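Local coordinates for fibronectin-binding protein (Streptococcus pyogenes, PDB 5A0L) that acts as a surface adhesin whose N-terminal thioester domain carries an internal thioester that mediates covalent binding to the host, at residues V102-Y107 against N182-G187; N112-G117 against L168-D173; D120-L125 against E158-L163; I131-Y134 against P139-D142. All blocks are in the same frame, centred on the assembly; numbering follows the deposited sequence.

In the fold
The four contacts are nested along the chain: interaction 1 encloses interaction 2, which encloses interaction 3, which encloses interaction 4. Helix 120-135 serves interactions 3 and 4, helix 158-172 serves interactions 2 and 3, and helix 92-105 supplies the first segment of interaction 1. Interaction 2 lies about 12, 11 and 14 Å, centre to centre, from interactions 1, 3 and 4 and touches each of them. Interaction 1 still touches interactions 3 and 4, although their centres are about 20 and 19 Å away; only interactions 3 and 4 do not touch. The contacts join helices 92-105, 120-135 and 158-172 and loops between and after them, ahead of barrel strand 191-195.

Interaction 1: residues V102-Y107 against N182-G187; sequences VIYNGY and NKIPSG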
loop_
_atom_site.group_PDB
_atom_site.type_symbol
_atom_site.label_atom_id
_atom_site.label_comp_id
_atom_site.label_asym_id
_atom_site.label_seq_id
_atom_site.Cartn_x
_atom_site.Cartn_y
_atom_site.Cartn_z
ATOM N N VAL A 102 -8.317 4.869 3.444
ATOM C CA VAL A 102 -7.416 3.845 3.954
ATOM C C VAL A 102 -5.977 4.357 4.076
ATOM O O VAL A 102 -5.325 4.236 5.119
ATOM C CB VAL A 102 -7.445 2.572 3.086
ATOM C CG1 VAL A 102 -6.284 1.644 3.412
ATOM C CG2 VAL A 102 -8.774 1.862 3.265
ATOM N N ILE A 103 -5.481 4.968 3.002
ATOM C CA ILE A 103 -4.089 5.418 2.998
ATOM C C ILE A 103 -3.896 6.536 4.039
ATOM O O ILE A 103 -2.883 6.536 4.752
ATOM C CB ILE A 103 -3.646 5.848 1.587
ATOM C CG1 ILE A 103 -3.591 4.649 0.628
ATOM C CG2 ILE A 103 -2.349 6.595 1.608
ATOM C CD1 ILE A 103 -2.516 3.665 0.933
ATOM N N TYR A 104 -4.823 7.490 4.105
ATOM C CA TYR A 104 -4.661 8.606 5.012
ATOM C C TYR A 104 -4.615 8.142 6.481
ATOM O O TYR A 104 -3.953 8.776 7.323
ATOM C CB TYR A 104 -5.801 9.614 4.786
ATOM C CG TYR A 104 -5.593 10.930 5.483
ATOM C CD1 TYR A 104 -4.445 11.699 5.242
ATOM C CD2 TYR A 104 -6.572 11.455 6.355
ATOM C CE1 TYR A 104 -4.234 12.902 5.912
ATOM C CE2 TYR A 104 -6.371 12.677 6.990
ATOM C CZ TYR A 104 -5.225 13.408 6.746
ATOM O OH TYR A 104 -4.962 14.603 7.414
ATOM N N ASN A 105 -5.308 7.044 6.767
ATOM C CA ASN A 105 -5.369 6.482 8.098
ATOM C C ASN A 105 -4.312 5.433 8.427
ATOM O O ASN A 105 -4.133 5.070 9.588
ATOM C CB ASN A 105 -6.765 5.965 8.389
ATOM C CG ASN A 105 -7.681 7.092 8.701
ATOM O OD1 ASN A 105 -7.610 7.638 9.819
ATOM N ND2 ASN A 105 -8.467 7.572 7.722
ATOM N N GLY A 106 -3.638 4.933 7.391
ATOM C CA GLY A 106 -2.625 3.895 7.520
ATOM C C GLY A 106 -1.222 4.483 7.566
ATOM O O GLY A 106 -1.010 5.654 7.861
ATOM N N TYR A 107 -0.238 3.634 7.292
ATOM C CA TYR A 107 1.175 4.059 7.363
ATOM C C TYR A 107 1.515 4.842 6.100
ATOM O O TYR A 107 1.224 4.363 4.986
ATOM C CB TYR A 107 2.061 2.855 7.496
ATOM C CG TYR A 107 3.519 3.186 7.635
ATOM C CD1 TYR A 107 4.083 3.468 8.874
ATOM C CD2 TYR A 107 4.333 3.253 6.521
ATOM C CE1 TYR A 107 5.419 3.780 8.983
ATOM C CE2 TYR A 107 5.667 3.550 6.628
ATOM C CZ TYR A 107 6.224 3.804 7.861
ATOM O OH TYR A 107 7.561 4.094 7.978
ATOM N N ASN A 182 -10.472 13.253 11.914
ATOM C CA ASN A 182 -9.576 13.998 11.024
ATOM C C ASN A 182 -9.829 13.514 9.584
ATOM O O ASN A 182 -9.592 12.349 9.266
ATOM C CB ASN A 182 -8.128 13.815 11.455
ATOM C CG ASN A 182 -7.869 14.365 12.848
ATOM O OD1 ASN A 182 -8.353 15.457 13.202
ATOM N ND2 ASN A 182 -7.166 13.602 13.669
ATOM N N LYS A 183 -10.342 14.415 8.748
ATOM C CA LYS A 183 -10.748 14.121 7.388
ATOM C C LYS A 183 -9.599 14.364 6.405
ATOM O O LYS A 183 -8.674 15.163 6.665
ATOM C CB LYS A 183 -11.916 15.024 6.982
ATOM C CG LYS A 183 -13.087 15.094 7.942
ATOM C CD LYS A 183 -13.749 13.748 8.141
ATOM C CE LYS A 183 -14.950 13.883 9.040
ATOM N NZ LYS A 183 -15.607 12.585 9.294
ATOM N N ILE A 184 -9.660 13.701 5.256
ATOM C CA ILE A 184 -8.651 13.963 4.237
ATOM C C ILE A 184 -8.650 15.453 3.858
ATOM O O ILE A 184 -9.714 16.102 3.800
ATOM C CB ILE A 184 -8.790 13.064 2.981
ATOM C CG1 ILE A 184 -10.095 13.306 2.217
ATOM C CG2 ILE A 184 -8.582 11.592 3.351
ATOM C CD1 ILE A 184 -10.154 12.586 0.861
ATOM N N PRO A 185 -7.451 16.008 3.614
ATOM C CA PRO A 185 -7.364 17.433 3.298
ATOM C C PRO A 185 -7.927 17.770 1.937
ATOM O O PRO A 185 -8.015 16.912 1.057
ATOM C CB PRO A 185 -5.868 17.751 3.389
ATOM C CG PRO A 185 -5.170 16.459 3.280
ATOM C CD PRO A 185 -6.128 15.377 3.735
ATOM N N SER A 186 -8.312 19.022 1.764
ATOM C CA SER A 186 -8.726 19.528 0.484
ATOM C C SER A 186 -7.601 19.259 -0.495
ATOM O O SER A 186 -6.444 19.529 -0.203
ATOM C CB SER A 186 -8.972 21.039 0.548
ATOM O OG SER A 186 -9.480 21.499 -0.679
ATOM N N GLY A 187 -7.946 18.689 -1.637
ATOM C CA GLY A 187 -6.964 18.434 -2.703
ATOM C C GLY A 187 -6.118 17.178 -2.525
ATOM O O GLY A 187 -5.212 16.923 -3.317
HETATM O O HOH W 1 -6.968 15.568 8.830
HETATM O O HOH W 2 -9.868 10.099 7.485
#
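Tyr104 carries nearly all of this contact, its ring lying against the backbone and side chains of Ile184 and Pro185. With CG anti to the backbone N (chi1 -169°), the ring extends outward from helix 92-105 to meet the chain that passes it. Two CH-pi contacts fall on the same face: Pro185 CD lies 4.1 Å from the centroid of the Tyr104 ring, 26° off the normal, and Ile184 CA stands 4.2 Å from that centroid. Apolar packing extends this toward the root of the side chain, where Ile184 CG2 comes within 3.6 Å of Tyr104 CD2.

The polar links across the segments run through water. One water lies 2.6 Å from Tyr104 OH and donates to Lys183 O over 2.8 Å, so the phenol and the passing backbone share a solvent bridge. A second accepts from Asn105 ND2 at 2.9 Å and donates to Asn182 O. The amides of Asn105 and Asn182 are also held from outside: Asn105 OD1 accepts from Asn112 ND2, and Asn182 ND2 bonds Ala111 O.

Tyr188 adds an edge-to-face ring contact with Tyr104. The result is aromatic-proline packing at the C-terminal end of a helix, by which the loop between helix 176-179 and barrel strand 191-195 is laid against the helical part of the thioester domain.

Interaction 2: residues N112-G117 against L168-D173; sequences NGFMNG and LKKLID. With ZN (zinc ion), chain D.
Phe114 and Lys170 both set CG beside the backbone N and anti to the carbonyl carbon (chi1 -63° and -65°), which lays the aromatic ring against the root of the lysine chain. Beyond CG the lysine is extended, so its methylenes run over one ring face: CB stands 3.8 Å from the centroid of the Phe114 ring, 18° off the normal, a CH-pi contact, and Lys170 CD follows at 3.8 Å from Phe114 CD1. Leu171 uses a different side of the same ring. Its CD2 methyl lies in the ring plane at the edge, 3.7 Å from Phe114 CD2.

The ring is presented by a type I beta turn from Gly113 to Asn116, which puts Phe114 and Met115 at its two central positions. No direct hydrogen bond crosses the segments. Instead, a water donates to Phe114 O at 3.1 Å and accepts from Lys170 NZ at 2.9 Å, so the ammonium end of the chain returns to the backbone of the residue whose ring its methylenes cover.

Farther along the same segment, Asp173 binds a zinc ion through OD2 at 2.0 Å, with two waters also on the metal; Asp173 OD1 accepts from Asn175 N.

The turn thus rests on helix 158-172 near its C-terminal end. Phe114 and Leu171 both reach Asn105 of helix 92-105, and Leu171 also packs on Ala130 of helix 120-135.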
loop_
_atom_site.group_PDB
_atom_site.type_symbol
_atom_site.label_atom_id
_atom_site.label_comp_id
_atom_site.label_asym_id
_atom_site.label_seq_id
_atom_site.Cartn_x
_atom_site.Cartn_y
_atom_site.Cartn_z
ATOM N N ASN A 112 -5.637 9.421 12.189
ATOM C CA ASN A 112 -6.519 9.263 13.329
ATOM C C ASN A 112 -5.967 8.328 14.399
ATOM O O ASN A 112 -6.680 7.905 15.297
ATOM C CB ASN A 112 -7.941 8.883 12.872
ATOM C CG ASN A 112 -8.607 10.040 12.203
ATOM O OD1 ASN A 112 -9.114 10.937 12.886
ATOM N ND2 ASN A 112 -8.606 10.061 10.873
ATOM N N GLY A 113 -4.667 8.026 14.290
ATOM C CA GLY A 113 -3.997 7.234 15.302
ATOM C C GLY A 113 -4.192 5.761 15.236
ATOM O O GLY A 113 -3.754 5.021 16.131
ATOM N N PHE A 114 -4.805 5.270 14.134
ATOM C CA PHE A 114 -5.026 3.823 14.072
ATOM C C PHE A 114 -3.743 3.006 14.184
ATOM O O PHE A 114 -3.765 1.872 14.662
ATOM C CB PHE A 114 -5.692 3.371 12.784
ATOM C CG PHE A 114 -7.082 3.904 12.544
ATOM C CD1 PHE A 114 -7.787 4.662 13.469
ATOM C CD2 PHE A 114 -7.665 3.664 11.298
ATOM C CE1 PHE A 114 -9.062 5.130 13.168
ATOM C CE2 PHE A 114 -8.918 4.129 10.993
ATOM C CZ PHE A 114 -9.614 4.888 11.925
ATOM N N MET A 115 -2.652 3.585 13.650
ATOM C CA MET A 115 -1.314 2.968 13.608
ATOM C C MET A 115 -0.505 3.131 14.894
ATOM O O MET A 115 0.594 2.591 14.983
ATOM C CB MET A 115 -0.441 3.544 12.468
ATOM C CG MET A 115 -0.922 3.369 11.025
ATOM S SD MET A 115 -1.121 1.676 10.423
ATOM C CE MET A 115 -2.850 1.534 10.862
ATOM N N ASN A 116 -1.010 3.895 15.874
ATOM C CA ASN A 116 -0.190 4.244 17.044
ATOM C C ASN A 116 0.374 3.002 17.707
ATOM O O ASN A 116 -0.342 2.057 18.010
ATOM C CB ASN A 116 -1.023 4.948 18.093
ATOM C CG ASN A 116 -1.399 6.366 17.724
ATOM O OD1 ASN A 116 -0.903 6.968 16.756
ATOM N ND2 ASN A 116 -2.286 6.953 18.551
ATOM N N GLY A 117 1.688 3.015 17.926
ATOM C CA GLY A 117 2.359 1.925 18.623
ATOM C C GLY A 117 2.713 0.719 17.790
ATOM O O GLY A 117 3.326 -0.209 18.288
ATOM N N LEU A 168 -6.631 -2.917 11.498
ATOM C CA LEU A 168 -7.152 -3.417 10.223
ATOM C C LEU A 168 -8.696 -3.312 10.169
ATOM O O LEU A 168 -9.264 -2.876 9.159
ATOM C CB LEU A 168 -6.662 -4.839 9.995
ATOM C CG LEU A 168 -7.090 -5.456 8.667
ATOM C CD1 LEU A 168 -6.705 -4.602 7.481
ATOM C CD2 LEU A 168 -6.480 -6.853 8.550
ATOM N N LYS A 169 -9.357 -3.671 11.259
ATOM C CA LYS A 169 -10.806 -3.575 11.311
ATOM C C LYS A 169 -11.276 -2.135 11.065
ATOM O O LYS A 169 -12.239 -1.902 10.335
ATOM C CB LYS A 169 -11.324 -4.035 12.664
ATOM C CG LYS A 169 -11.174 -5.507 12.924
ATOM C CD LYS A 169 -11.690 -5.836 14.327
ATOM C CE LYS A 169 -11.394 -7.259 14.679
ATOM N NZ LYS A 169 -11.735 -7.526 16.103
ATOM N N LYS A 170 -10.585 -1.164 11.667
ATOM C CA LYS A 170 -10.970 0.230 11.486
ATOM C C LYS A 170 -10.773 0.675 10.041
ATOM O O LYS A 170 -11.566 1.441 9.484
ATOM C CB LYS A 170 -10.216 1.140 12.462
ATOM C CG LYS A 170 -10.571 0.887 13.936
ATOM C CD LYS A 170 -9.738 1.719 14.911
ATOM C CE LYS A 170 -9.866 1.254 16.367
ATOM N NZ LYS A 170 -8.851 2.027 17.139
ATOM N N LEU A 171 -9.683 0.227 9.425
ATOM C CA LEU A 171 -9.350 0.623 8.072
ATOM C C LEU A 171 -10.351 0.130 7.040
ATOM O O LEU A 171 -10.532 0.808 6.029
ATOM C CB LEU A 171 -7.939 0.199 7.677
ATOM C CG LEU A 171 -6.774 0.905 8.366
ATOM C CD1 LEU A 171 -5.463 0.209 8.015
ATOM C CD2 LEU A 171 -6.702 2.374 7.971
ATOM N N ILE A 172 -10.936 -1.053 7.259
ATOM C CA ILE A 172 -11.835 -1.646 6.261
ATOM C C ILE A 172 -13.309 -1.393 6.569
ATOM O O ILE A 172 -14.187 -1.862 5.839
ATOM C CB ILE A 172 -11.552 -3.149 6.039
ATOM C CG1 ILE A 172 -11.846 -3.982 7.299
ATOM C CG2 ILE A 172 -10.117 -3.353 5.561
ATOM C CD1 ILE A 172 -11.708 -5.484 7.100
ATOM N N ASP A 173 -13.615 -0.624 7.616
ATOM C CA ASP A 173 -15.000 -0.301 7.907
ATOM C C ASP A 173 -15.544 0.611 6.813
ATOM O O ASP A 173 -14.924 1.610 6.448
ATOM C CB ASP A 173 -15.054 0.414 9.253
ATOM C CG ASP A 173 -16.499 0.564 9.776
ATOM O OD1 ASP A 173 -17.321 1.186 9.117
ATOM O OD2 ASP A 173 -16.852 0.050 10.859
HETATM ZN ZN ZN D . -18.770 0.271 11.300
HETATM O O HOH W 3 -6.465 1.023 15.915
HETATM O O HOH W 4 -19.321 2.367 11.769
HETATM O O HOH W 5 -18.948 -0.803 12.961
#

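Interaction 3: residues D120-L125 against E158-L163; sequences DLNAIL and ESQVTL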
loop_
_atom_site.group_PDB
_atom_site.type_symbol
_atom_site.label_atom_id
_atom_site.label_comp_id
_atom_site.label_asym_id
_atom_site.label_seq_id
_atom_site.Cartn_x
_atom_site.Cartn_y
_atom_site.Cartn_z
ATOM N N ASP A 120 6.859 0.001 12.334
ATOM C CA ASP A 120 6.699 0.412 10.940
ATOM C C ASP A 120 6.393 -0.774 9.994
ATOM O O ASP A 120 5.472 -0.680 9.184
ATOM C CB ASP A 120 7.938 1.125 10.433
ATOM C CG ASP A 120 8.170 2.462 11.108
ATOM O OD1 ASP A 120 7.328 2.929 11.899
ATOM O OD2 ASP A 120 9.242 3.028 10.858
ATOM N N LEU A 121 7.152 -1.860 10.071
ATOM C CA LEU A 121 6.926 -2.945 9.105
ATOM C C LEU A 121 5.584 -3.606 9.332
ATOM O O LEU A 121 4.955 -4.073 8.369
ATOM C CB LEU A 121 8.077 -3.953 9.171
ATOM C CG LEU A 121 9.402 -3.457 8.588
ATOM C CD1 LEU A 121 10.577 -4.354 8.997
ATOM C CD2 LEU A 121 9.347 -3.315 7.069
ATOM N N ASN A 122 5.144 -3.695 10.583
ATOM C CA ASN A 122 3.803 -4.200 10.877
ATOM C C ASN A 122 2.691 -3.231 10.416
ATOM O O ASN A 122 1.616 -3.691 10.007
ATOM C CB ASN A 122 3.649 -4.496 12.368
ATOM C CG ASN A 122 4.479 -5.670 12.824
ATOM O OD1 ASN A 122 4.725 -6.600 12.058
ATOM N ND2 ASN A 122 4.906 -5.640 14.097
ATOM N N ALA A 123 2.957 -1.938 10.503
ATOM C CA ALA A 123 1.987 -0.929 10.099
ATOM C C ALA A 123 1.827 -0.977 8.578
ATOM O O ALA A 123 0.699 -0.837 8.048
ATOM C CB ALA A 123 2.409 0.435 10.575
ATOM N N ILE A 124 2.941 -1.116 7.863
ATOM C CA ILE A 124 2.892 -1.304 6.397
ATOM C C ILE A 124 2.082 -2.570 6.093
ATOM O O ILE A 124 1.226 -2.560 5.203
ATOM C CB ILE A 124 4.328 -1.388 5.849
ATOM C CG1 ILE A 124 5.014 -0.026 5.929
ATOM C CG2 ILE A 124 4.337 -1.893 4.407
ATOM C CD1 ILE A 124 6.506 -0.060 5.708
ATOM N N LEU A 125 2.332 -3.644 6.809
ATOM C CA LEU A 125 1.638 -4.900 6.557
ATOM C C LEU A 125 0.130 -4.761 6.758
ATOM O O LEU A 125 -0.668 -5.279 5.944
ATOM C CB LEU A 125 2.237 -6.008 7.407
ATOM C CG LEU A 125 1.682 -7.398 7.248
ATOM C CD1 LEU A 125 1.776 -7.888 5.808
ATOM C CD2 LEU A 125 2.470 -8.322 8.209
ATOM N N GLU A 158 2.147 -10.732 21.104
ATOM C CA GLU A 158 0.727 -10.657 21.309
ATOM C C GLU A 158 0.302 -9.196 21.296
ATOM O O GLU A 158 -0.691 -8.862 20.662
ATOM C CB GLU A 158 0.340 -11.325 22.628
ATOM C CG GLU A 158 -1.157 -11.519 22.840
ATOM C CD GLU A 158 -1.736 -12.637 21.988
ATOM O OE1 GLU A 158 -1.878 -12.419 20.776
ATOM O OE2 GLU A 158 -2.064 -13.726 22.526
ATOM N N SER A 159 1.062 -8.325 21.963
ATOM C CA SER A 159 0.701 -6.915 22.013
ATOM C C SER A 159 0.679 -6.264 20.632
ATOM O O SER A 159 -0.297 -5.546 20.309
ATOM C CB SER A 159 1.593 -6.119 22.977
ATOM O OG SER A 159 2.936 -5.985 22.499
ATOM N N GLN A 160 1.701 -6.510 19.791
ATOM C CA GLN A 160 1.720 -5.909 18.448
ATOM C C GLN A 160 0.524 -6.466 17.634
ATOM O O GLN A 160 -0.138 -5.715 16.925
ATOM C CB GLN A 160 3.035 -6.148 17.611
ATOM C CG GLN A 160 4.267 -5.289 17.911
ATOM C CD GLN A 160 4.023 -3.893 17.387
ATOM O OE1 GLN A 160 4.037 -3.635 16.165
ATOM N NE2 GLN A 160 3.760 -2.989 18.297
ATOM N N VAL A 161 0.287 -7.778 17.711
ATOM C CA VAL A 161 -0.744 -8.382 16.868
ATOM C C VAL A 161 -2.132 -7.869 17.275
ATOM O O VAL A 161 -2.966 -7.631 16.407
ATOM C CB VAL A 161 -0.635 -9.926 16.848
ATOM C CG1 VAL A 161 -1.716 -10.532 16.013
ATOM C CG2 VAL A 161 0.657 -10.371 16.138
ATOM N N THR A 162 -2.379 -7.660 18.567
ATOM C CA THR A 162 -3.655 -7.110 18.980
ATOM C C THR A 162 -3.854 -5.711 18.360
ATOM O O THR A 162 -4.948 -5.382 17.842
ATOM C CB THR A 162 -3.742 -7.077 20.512
ATOM O OG1 THR A 162 -3.614 -8.417 21.008
ATOM C CG2 THR A 162 -5.061 -6.480 20.973
ATOM N N LEU A 163 -2.819 -4.877 18.401
ATOM C CA LEU A 163 -2.922 -3.544 17.775
ATOM C C LEU A 163 -3.208 -3.669 16.274
ATOM O O LEU A 163 -4.008 -2.925 15.707
ATOM C CB LEU A 163 -1.631 -2.721 17.966
ATOM C CG LEU A 163 -1.299 -2.274 19.401
ATOM C CD1 LEU A 163 0.050 -1.588 19.372
ATOM C CD2 LEU A 163 -2.381 -1.402 19.980
#
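Gln160 reaches across to Asn122 with a chain bent at chi2, and most of its length runs past one amide nitrogen at a nearly constant distance. CB lies 4.0 Å from Asn122 ND2, directed toward the opposite helix with CG beside the backbone N. CG and CD keep almost the same spacing, and only OE1 closes to bonding distance: it accepts from Asn122 ND2 at 3.0 Å, with an N-H...O angle of 166°. The donor sits in the carbonyl plane on a lone pair, its C=O...N angle being 123°, and OE1 is likewise close to the amide plane of Asn122. The two amide planes are 27° apart, nearly coplanar.

This amide-to-amide bond joins the first turns of two helices of the thioester domain, 120-135 and 158-172, and both residues are buried. The backbones stay well apart, with CA of Asn122 and CA of Gln160 at 8.0 Å, so the polar side chains span the gap.

Each amide has further partners. Gln160 OE1 also accepts from Glu119 N, just ahead of helix 120-135, while Gln160 NE2 donates to Gly117 O. Asn122 OD1 is hydrogen-bonded to Tyr32 OH, which together with the bond to Gln160 would fix which way round the asparagine amide lies. Within helix 158-172, Thr162 OG1 donates to Glu158 O at 3.0 Å from above the carbonyl plane, and the same oxygen also accepts from Thr162 N.

Interaction 4: residues I131-Y134 against P139-D142; sequences IWYY and PLND
Tyr133 meets Pro139 and Leu140 from a helical turn whose backbone bond, Tyr134 N to Ile131 O at 2.9 Å, includes Tyr133 within its span. This turn lies near the C-terminal end of helix 120-135.

No hydrogen bond crosses the segments, and the contact is one of packing. Leu140 sends its CD1 methyl to the root of the tyrosine side chain, 3.8 Å from Tyr133 CB and 3.9 Å from Tyr133 CD1. Farther along, the carbonyl oxygen Pro139 O packs at the edge of the ring, in its plane, 3.8 Å from Tyr133 CE1. Tyr133 places CG anti to its own nitrogen (chi1 180°), which stretches the ring alongside the returning chain. Leu140 takes left-handed helical backbone angles (phi 49°, psi 49°), so the chain turns sharply where its side chain is directed at the helix.

The tyrosine ring has other neighbours: Tyr133 CD2 stands over the centre of the Tyr134 ring, and Arg86 makes a cation-pi contact with the Tyr133 ring while Arg86 NE bonds Tyr133 O.

The loop leading to helix 148-152 therefore folds back on the helix it has just left. On the side of helix 158-172, Leu140 reaches Leu168 and Ile172, and Tyr133 also touches Ile172.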
loop_
_atom_site.group_PDB
_atom_site.type_symbol
_atom_site.label_atom_id
_atom_site.label_comp_id
_atom_site.label_asym_id
_atom_site.label_seq_id
_atom_site.Cartn_x
_atom_site.Cartn_y
_atom_site.Cartn_z
ATOM N N ILE A 131 -5.481 -2.284 1.758
ATOM C CA ILE A 131 -5.511 -1.929 0.333
ATOM C C ILE A 131 -6.009 -3.111 -0.514
ATOM O O ILE A 131 -6.853 -2.938 -1.397
ATOM C CB ILE A 131 -4.138 -1.389 -0.155
ATOM C CG1 ILE A 131 -3.895 0.005 0.459
ATOM C CG2 ILE A 131 -4.043 -1.360 -1.685
ATOM C CD1 ILE A 131 -4.919 1.050 0.087
ATOM N N TRP A 132 -5.528 -4.308 -0.231
ATOM C CA TRP A 132 -5.944 -5.490 -0.977
ATOM C C TRP A 132 -7.418 -5.810 -0.772
ATOM O O TRP A 132 -8.054 -6.383 -1.679
ATOM C CB TRP A 132 -5.066 -6.670 -0.611
ATOM C CG TRP A 132 -3.678 -6.637 -1.174
ATOM C CD1 TRP A 132 -3.271 -6.042 -2.320
ATOM C CD2 TRP A 132 -2.533 -7.295 -0.636
ATOM N NE1 TRP A 132 -1.931 -6.279 -2.552
ATOM C CE2 TRP A 132 -1.457 -7.039 -1.519
ATOM C CE3 TRP A 132 -2.295 -8.047 0.515
ATOM C CZ2 TRP A 132 -0.178 -7.560 -1.299
ATOM C CZ3 TRP A 132 -1.025 -8.551 0.732
ATOM C CH2 TRP A 132 0.011 -8.293 -0.167
ATOM N N TYR A 133 -7.984 -5.453 0.371
ATOM C CA TYR A 133 -9.435 -5.577 0.567
ATOM C C TYR A 133 -10.166 -4.821 -0.549
ATOM O O TYR A 133 -11.214 -5.301 -1.046
ATOM C CB TYR A 133 -9.796 -5.020 1.951
ATOM C CG TYR A 133 -11.259 -5.078 2.293
ATOM C CD1 TYR A 133 -11.826 -6.256 2.777
ATOM C CD2 TYR A 133 -12.071 -3.945 2.199
ATOM C CE1 TYR A 133 -13.183 -6.289 3.138
ATOM C CE2 TYR A 133 -13.414 -3.974 2.550
ATOM C CZ TYR A 133 -13.962 -5.154 3.007
ATOM O OH TYR A 133 -15.295 -5.181 3.352
ATOM N N TYR A 134 -9.639 -3.691 -0.965
ATOM C CA TYR A 134 -10.266 -2.890 -2.012
ATOM C C TYR A 134 -9.758 -3.177 -3.417
ATOM O O TYR A 134 -10.530 -3.071 -4.371
ATOM C CB TYR A 134 -10.168 -1.397 -1.690
ATOM C CG TYR A 134 -11.075 -0.956 -0.563
ATOM C CD1 TYR A 134 -12.470 -0.934 -0.729
ATOM C CD2 TYR A 134 -10.574 -0.617 0.690
ATOM C CE1 TYR A 134 -13.310 -0.595 0.304
ATOM C CE2 TYR A 134 -11.432 -0.222 1.726
ATOM C CZ TYR A 134 -12.799 -0.236 1.534
ATOM O OH TYR A 134 -13.662 0.135 2.515
ATOM N N PRO A 139 -11.046 -11.116 1.084
ATOM C CA PRO A 139 -12.206 -11.163 2.017
ATOM C C PRO A 139 -12.065 -10.618 3.452
ATOM O O PRO A 139 -12.973 -9.942 4.032
ATOM C CB PRO A 139 -12.556 -12.661 2.021
ATOM C CG PRO A 139 -12.048 -13.186 0.748
ATOM C CD PRO A 139 -10.864 -12.368 0.336
ATOM N N LEU A 140 -10.942 -10.921 4.032
ATOM C CA LEU A 140 -10.677 -10.515 5.452
ATOM C C LEU A 140 -11.818 -10.860 6.469
ATOM O O LEU A 140 -12.258 -10.009 7.251
ATOM C CB LEU A 140 -10.280 -9.015 5.591
ATOM C CG LEU A 140 -9.024 -8.637 4.796
ATOM C CD1 LEU A 140 -8.744 -7.150 4.958
ATOM C CD2 LEU A 140 -7.820 -9.458 5.251
ATOM N N ASN A 141 -12.297 -12.094 6.437
ATOM C CA ASN A 141 -13.424 -12.482 7.281
ATOM C C ASN A 141 -13.021 -13.101 8.627
ATOM O O ASN A 141 -13.897 -13.466 9.420
ATOM C CB ASN A 141 -14.306 -13.454 6.500
ATOM C CG ASN A 141 -13.495 -14.516 5.800
ATOM O OD1 ASN A 141 -12.504 -15.000 6.339
ATOM N ND2 ASN A 141 -13.917 -14.897 4.607
ATOM N N ASP A 142 -11.715 -13.179 8.893
ATOM C CA ASP A 142 -11.168 -13.836 10.079
ATOM C C ASP A 142 -10.099 -12.945 10.741
ATOM O O ASP A 142 -9.040 -13.448 11.162
ATOM C CB ASP A 142 -10.495 -15.135 9.574
ATOM C CG ASP A 142 -10.612 -16.270 10.513
ATOM O OD1 ASP A 142 -11.689 -16.406 11.125
ATOM O OD2 ASP A 142 -9.642 -17.072 10.578
#